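Local coordinates for protein Cyclo(L-leucyl-L-leucyl) synthase (Staphylococcus haemolyticus, PDB 6EZ3) that catalyses the ATP-independent formation of cyclo(L-Leu-L-Leu) from two leucyl-tRNA molecules and can incorporate other nonpolar residues such as phenylalanine and methionine, at residues R19-L25 with T188-A194; D132-S138 with Q209-K213. All blocks are in the same frame, centred on the assembly; numbering follows the deposited sequence.

Contact 1 (R19-L25 with T188-A194); sequences RKKHVIL and TQETLMA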
# COMPACT_ATOMS: atom_id res chain seq x y z
N ARG A 19 -8.52 -14.07 13.48
CA ARG A 19 -8.91 -13.17 14.56
C ARG A 19 -9.86 -12.00 14.14
O ARG A 19 -10.62 -11.52 14.97
CB ARG A 19 -7.65 -12.64 15.28
CG ARG A 19 -6.95 -13.65 16.18
CD ARG A 19 -5.59 -13.19 16.69
NE ARG A 19 -4.51 -13.89 15.98
CZ ARG A 19 -3.21 -13.68 16.18
NH1 ARG A 19 -2.31 -14.35 15.47
NH2 ARG A 19 -2.80 -12.79 17.07
N LYS A 20 -9.84 -11.58 12.87
CA LYS A 20 -10.61 -10.50 12.21
C LYS A 20 -10.61 -9.13 12.97
O LYS A 20 -11.61 -8.39 12.94
CB LYS A 20 -12.02 -10.93 11.84
CG LYS A 20 -12.00 -12.14 10.93
CD LYS A 20 -12.43 -11.88 9.52
CE LYS A 20 -11.74 -12.78 8.53
NZ LYS A 20 -11.69 -14.21 8.95
N LYS A 21 -9.45 -8.77 13.58
CA LYS A 21 -9.39 -7.51 14.33
C LYS A 21 -9.41 -6.27 13.45
O LYS A 21 -10.24 -5.40 13.69
CB LYS A 21 -8.20 -7.48 15.29
CG LYS A 21 -8.38 -8.34 16.54
CD LYS A 21 -7.34 -8.00 17.60
CE LYS A 21 -6.78 -9.22 18.32
NZ LYS A 21 -5.40 -8.96 18.84
N HIS A 22 -8.52 -6.17 12.43
CA HIS A 22 -8.44 -5.02 11.54
C HIS A 22 -7.78 -5.36 10.19
O HIS A 22 -6.85 -6.17 10.15
CB HIS A 22 -7.67 -3.91 12.25
CG HIS A 22 -7.58 -2.60 11.51
ND1 HIS A 22 -6.50 -2.30 10.67
CD2 HIS A 22 -8.39 -1.53 11.54
CE1 HIS A 22 -6.73 -1.09 10.21
NE2 HIS A 22 -7.84 -0.58 10.71
N VAL A 23 -8.23 -4.69 9.11
CA VAL A 23 -7.68 -4.82 7.76
C VAL A 23 -7.39 -3.41 7.18
O VAL A 23 -8.10 -2.45 7.50
CB VAL A 23 -8.56 -5.70 6.82
CG1 VAL A 23 -9.94 -5.08 6.51
CG2 VAL A 23 -7.82 -6.02 5.53
N ILE A 24 -6.34 -3.31 6.35
CA ILE A 24 -5.97 -2.11 5.62
C ILE A 24 -6.28 -2.46 4.20
O ILE A 24 -5.74 -3.43 3.68
CB ILE A 24 -4.48 -1.67 5.80
CG1 ILE A 24 -4.15 -1.31 7.28
CG2 ILE A 24 -4.15 -0.47 4.87
CD1 ILE A 24 -2.72 -1.19 7.58
N LEU A 25 -7.19 -1.71 3.59
CA LEU A 25 -7.48 -1.93 2.17
C LEU A 25 -6.57 -0.97 1.40
O LEU A 25 -6.65 0.24 1.57
CB LEU A 25 -8.96 -1.69 1.80
CG LEU A 25 -10.02 -2.35 2.66
CD1 LEU A 25 -11.37 -1.84 2.28
CD2 LEU A 25 -10.02 -3.84 2.51
N THR A 188 -3.05 0.51 15.67
CA THR A 188 -3.80 -0.75 15.73
C THR A 188 -3.03 -1.76 16.59
O THR A 188 -1.82 -1.61 16.78
CB THR A 188 -4.13 -1.33 14.33
OG1 THR A 188 -2.99 -1.31 13.49
CG2 THR A 188 -5.28 -0.64 13.66
N GLN A 189 -3.75 -2.78 17.12
CA GLN A 189 -3.17 -3.84 17.94
C GLN A 189 -2.48 -4.82 16.98
O GLN A 189 -1.29 -5.07 17.12
CB GLN A 189 -4.27 -4.53 18.74
CG GLN A 189 -4.09 -4.54 20.25
CD GLN A 189 -4.95 -5.63 20.86
OE1 GLN A 189 -4.72 -6.83 20.64
NE2 GLN A 189 -5.99 -5.24 21.61
N GLU A 190 -3.22 -5.29 15.95
CA GLU A 190 -2.77 -6.16 14.85
C GLU A 190 -3.60 -5.77 13.63
O GLU A 190 -4.71 -5.25 13.81
CB GLU A 190 -2.89 -7.66 15.16
CG GLU A 190 -4.27 -8.10 15.61
CD GLU A 190 -4.54 -9.59 15.56
OE1 GLU A 190 -5.59 -9.99 15.01
OE2 GLU A 190 -3.67 -10.35 16.03
N THR A 191 -3.03 -5.93 12.41
CA THR A 191 -3.65 -5.52 11.15
C THR A 191 -3.09 -6.32 9.98
O THR A 191 -2.03 -6.92 10.12
CB THR A 191 -3.47 -3.99 10.97
OG1 THR A 191 -4.11 -3.51 9.78
CG2 THR A 191 -2.03 -3.56 11.00
N LEU A 192 -3.82 -6.37 8.85
CA LEU A 192 -3.38 -7.04 7.61
C LEU A 192 -3.42 -6.00 6.50
O LEU A 192 -4.40 -5.27 6.39
CB LEU A 192 -4.34 -8.17 7.17
CG LEU A 192 -4.59 -9.39 8.06
CD1 LEU A 192 -5.76 -10.16 7.55
CD2 LEU A 192 -3.39 -10.31 8.13
N MET A 193 -2.39 -5.96 5.65
CA MET A 193 -2.43 -5.13 4.46
C MET A 193 -3.04 -6.03 3.34
O MET A 193 -2.45 -7.08 3.03
CB MET A 193 -1.04 -4.67 4.12
CG MET A 193 -0.96 -4.04 2.78
SD MET A 193 -1.64 -2.37 2.75
CE MET A 193 -0.51 -1.52 3.92
N ALA A 194 -4.26 -5.69 2.82
CA ALA A 194 -4.99 -6.46 1.79
C ALA A 194 -4.85 -5.84 0.39
O ALA A 194 -5.17 -4.66 0.19
CB ALA A 194 -6.45 -6.59 2.17
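Ile24 sits between Leu192 and Ala194 in a parallel strand pair, its backbone bonding to each in turn. Ile24 N donates to Leu192 O at 2.8 Å, and Ala194 N returns a bond to Ile24 O, also at 2.8 Å. One step earlier Leu192 N donates to His22 O at 3.3 Å. Side chains add to the pairing there. The His22 ring has CG anti to the backbone N (chi1 -176°), which lays it alongside Thr191 so that ND1 and Thr191 OG1 share a hydrogen bond of 2.8 Å in the ring plane. Thr188 CG2 sits over the middle of one ring face, a CH-pi contact 3.6 Å from the His22 centroid, while NE2 bonds to Ser54 on the next strand, leaving the ring little freedom to turn. Val23 CG2 packs on Ala194 CB at 3.7 Å on the sheet face lined by helix 36-49; Ile24 CG2 meets Met193 SD on the other. The solvent side, where Arg19 and Gln189 are exposed, is charged, and its contacts are made by long side chains around Glu190. Arg19 NH2 bridges to Glu190 OE2 at 2.8 Å, with the oxygen over a guanidinium face and the two planes 54° apart. Lys21 crosses Glu190, makes a longer salt bridge to OE2, and gives NZ to Gln189 OE1 at 2.9 Å from above its carbonyl plane. Two cations probably keep buried Glu190 ionised, while the backbone ladder joins neighbouring strands of the Rossmann-like core, one of which leads to Ser28, the probable nucleophile.

Contact 2 (D132-S138 with Q209-K213); sequences DSNFKNS and QFNLK
Asp132 OD2 is gripped by two backbone amides at the start of helix 133-149, while OD1 of the same carboxylate lies near the edge of the Phe210 ring. Phe135 N gives OD2 a bond of 3.2 Å, coming from well above the carboxylate plane (62° out of it), and Asn134 N adds a weak one at 3.0 Å. This N-cap holds the carboxylate at the helix end, with OD1 3.7 Å from Asn211 ND2, an amide whose hydrogen bond goes instead to Gln128. Across the contact the adhesion is mainly aromatic and aliphatic. Phe135 turns its CG anti to the backbone N (chi1 173°), presenting an edge to the face of Phe210. The T-shaped pair has ring centroids 5.4 Å apart and planes at 69°, with Phe135 CD1 over the centre of the Phe210 ring. Leu212 CD1 lies over a face of Phe135, off-centre, in a CH-pi contact 3.8 Å from the centroid. Ser138 OG lies near the plane of the Phe210 ring, 3.5 Å from Phe210 CZ, and Asn134 ND2 comes obliquely to within 3.5 Å of Phe210 CE1. Phe210 also touches Leu201 and Asn204 of helix 200-206, and Phe135 packs on Ile125 and Phe129 of helix 116-131. The loop 209-213 is thus held to the helix by ring and methyl contacts. Phe135 lies close to Leu173 and Phe210 to Leu201, residues that probably bind substrate, as in related enzymes. The capping carboxylate, facing the positive end of the helix dipole, is probably stabilised as an anion.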
# COMPACT_ATOMS: atom_id res chain seq x y z
N ASP A 132 22.40 -2.49 1.82
CA ASP A 132 22.06 -3.75 1.13
C ASP A 132 21.75 -3.55 -0.36
O ASP A 132 20.79 -2.87 -0.73
CB ASP A 132 20.91 -4.51 1.84
CG ASP A 132 20.79 -5.99 1.52
OD1 ASP A 132 20.52 -6.78 2.46
OD2 ASP A 132 20.97 -6.36 0.34
N SER A 133 22.60 -4.15 -1.20
CA SER A 133 22.55 -4.07 -2.67
C SER A 133 21.41 -4.90 -3.24
O SER A 133 20.81 -4.51 -4.24
CB SER A 133 23.88 -4.56 -3.26
OG SER A 133 24.99 -4.30 -2.41
N ASN A 134 21.15 -6.06 -2.60
CA ASN A 134 20.10 -7.00 -2.98
C ASN A 134 18.72 -6.36 -2.79
O ASN A 134 17.87 -6.43 -3.68
CB ASN A 134 20.26 -8.32 -2.19
CG ASN A 134 19.19 -9.36 -2.42
OD1 ASN A 134 18.64 -9.51 -3.52
ND2 ASN A 134 18.89 -10.13 -1.37
N PHE A 135 18.52 -5.68 -1.63
CA PHE A 135 17.29 -4.99 -1.29
C PHE A 135 17.03 -3.87 -2.27
O PHE A 135 15.91 -3.80 -2.78
CB PHE A 135 17.33 -4.49 0.16
CG PHE A 135 16.16 -3.62 0.55
CD1 PHE A 135 14.90 -4.17 0.73
CD2 PHE A 135 16.33 -2.26 0.78
CE1 PHE A 135 13.82 -3.36 1.09
CE2 PHE A 135 15.25 -1.47 1.14
CZ PHE A 135 14.01 -2.02 1.30
N LYS A 136 18.08 -3.06 -2.60
CA LYS A 136 17.98 -1.98 -3.58
C LYS A 136 17.41 -2.51 -4.90
O LYS A 136 16.43 -1.96 -5.41
CB LYS A 136 19.33 -1.29 -3.80
CG LYS A 136 19.24 -0.10 -4.76
CD LYS A 136 20.35 0.94 -4.50
CE LYS A 136 20.30 2.09 -5.47
NZ LYS A 136 21.32 3.14 -5.15
N ASN A 137 17.95 -3.65 -5.40
CA ASN A 137 17.48 -4.31 -6.62
C ASN A 137 16.00 -4.71 -6.50
O ASN A 137 15.21 -4.39 -7.40
CB ASN A 137 18.36 -5.53 -6.94
CG ASN A 137 17.79 -6.47 -8.00
OD1 ASN A 137 17.69 -6.15 -9.19
ND2 ASN A 137 17.39 -7.67 -7.56
N SER A 138 15.64 -5.39 -5.38
CA SER A 138 14.27 -5.84 -5.10
C SER A 138 13.30 -4.66 -5.16
O SER A 138 12.22 -4.79 -5.77
CB SER A 138 14.20 -6.57 -3.76
OG SER A 138 14.40 -7.97 -3.91
N GLN A 209 15.67 -12.54 3.69
CA GLN A 209 16.70 -12.23 2.71
C GLN A 209 17.29 -10.84 2.91
O GLN A 209 18.29 -10.50 2.27
CB GLN A 209 16.19 -12.46 1.28
CG GLN A 209 16.23 -13.94 0.89
CD GLN A 209 16.05 -14.16 -0.58
OE1 GLN A 209 16.67 -13.50 -1.42
NE2 GLN A 209 15.25 -15.15 -0.92
N PHE A 210 16.68 -10.04 3.81
CA PHE A 210 17.16 -8.70 4.13
C PHE A 210 17.23 -8.45 5.64
O PHE A 210 16.75 -9.28 6.43
CB PHE A 210 16.33 -7.60 3.45
CG PHE A 210 15.78 -7.92 2.08
CD1 PHE A 210 16.63 -8.02 0.98
CD2 PHE A 210 14.42 -8.08 1.88
CE1 PHE A 210 16.12 -8.30 -0.29
CE2 PHE A 210 13.91 -8.34 0.61
CZ PHE A 210 14.76 -8.44 -0.47
N ASN A 211 17.80 -7.30 6.03
CA ASN A 211 17.94 -6.86 7.43
C ASN A 211 16.69 -6.13 7.94
O ASN A 211 16.76 -5.36 8.89
CB ASN A 211 19.19 -5.98 7.59
CG ASN A 211 20.45 -6.60 7.02
OD1 ASN A 211 20.91 -7.66 7.48
ND2 ASN A 211 21.02 -5.97 5.99
N LEU A 212 15.54 -6.40 7.29
CA LEU A 212 14.20 -5.88 7.60
C LEU A 212 13.28 -7.04 7.91
O LEU A 212 13.45 -8.14 7.37
CB LEU A 212 13.63 -5.07 6.43
CG LEU A 212 14.37 -3.81 6.03
CD1 LEU A 212 14.15 -3.53 4.58
CD2 LEU A 212 13.91 -2.64 6.85
N LYS A 213 12.29 -6.81 8.78
CA LYS A 213 11.34 -7.85 9.17
C LYS A 213 9.92 -7.34 9.24
O LYS A 213 9.67 -6.24 9.73
CB LYS A 213 11.76 -8.49 10.51
CG LYS A 213 12.91 -9.50 10.38
CD LYS A 213 13.29 -10.10 11.74
CE LYS A 213 14.62 -10.83 11.75
NZ LYS A 213 15.13 -11.01 13.14

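Overall arrangement
Contact 1 belongs to the central mixed sheet and is mostly buried; contact 2 lies farther out, its centre about 18 Å from the chain centre against about 13 Å, and is only partly buried. They are about 25 Å apart, centre to centre, and share no helix or strand, although their segments alternate along the chain. Contact 1 relies on backbone hydrogen bonds between parallel strands, with a salt-bridge network at its more exposed end. Contact 2, a loop against a helix start, depends on aromatic packing; the helix cap is made within 132-138, and Asn211 bonds to Gln128 outside both segments. Both approach residues assigned by similarity to the substrate site, through Met193 in one and Phe135 and Phe210 in the other.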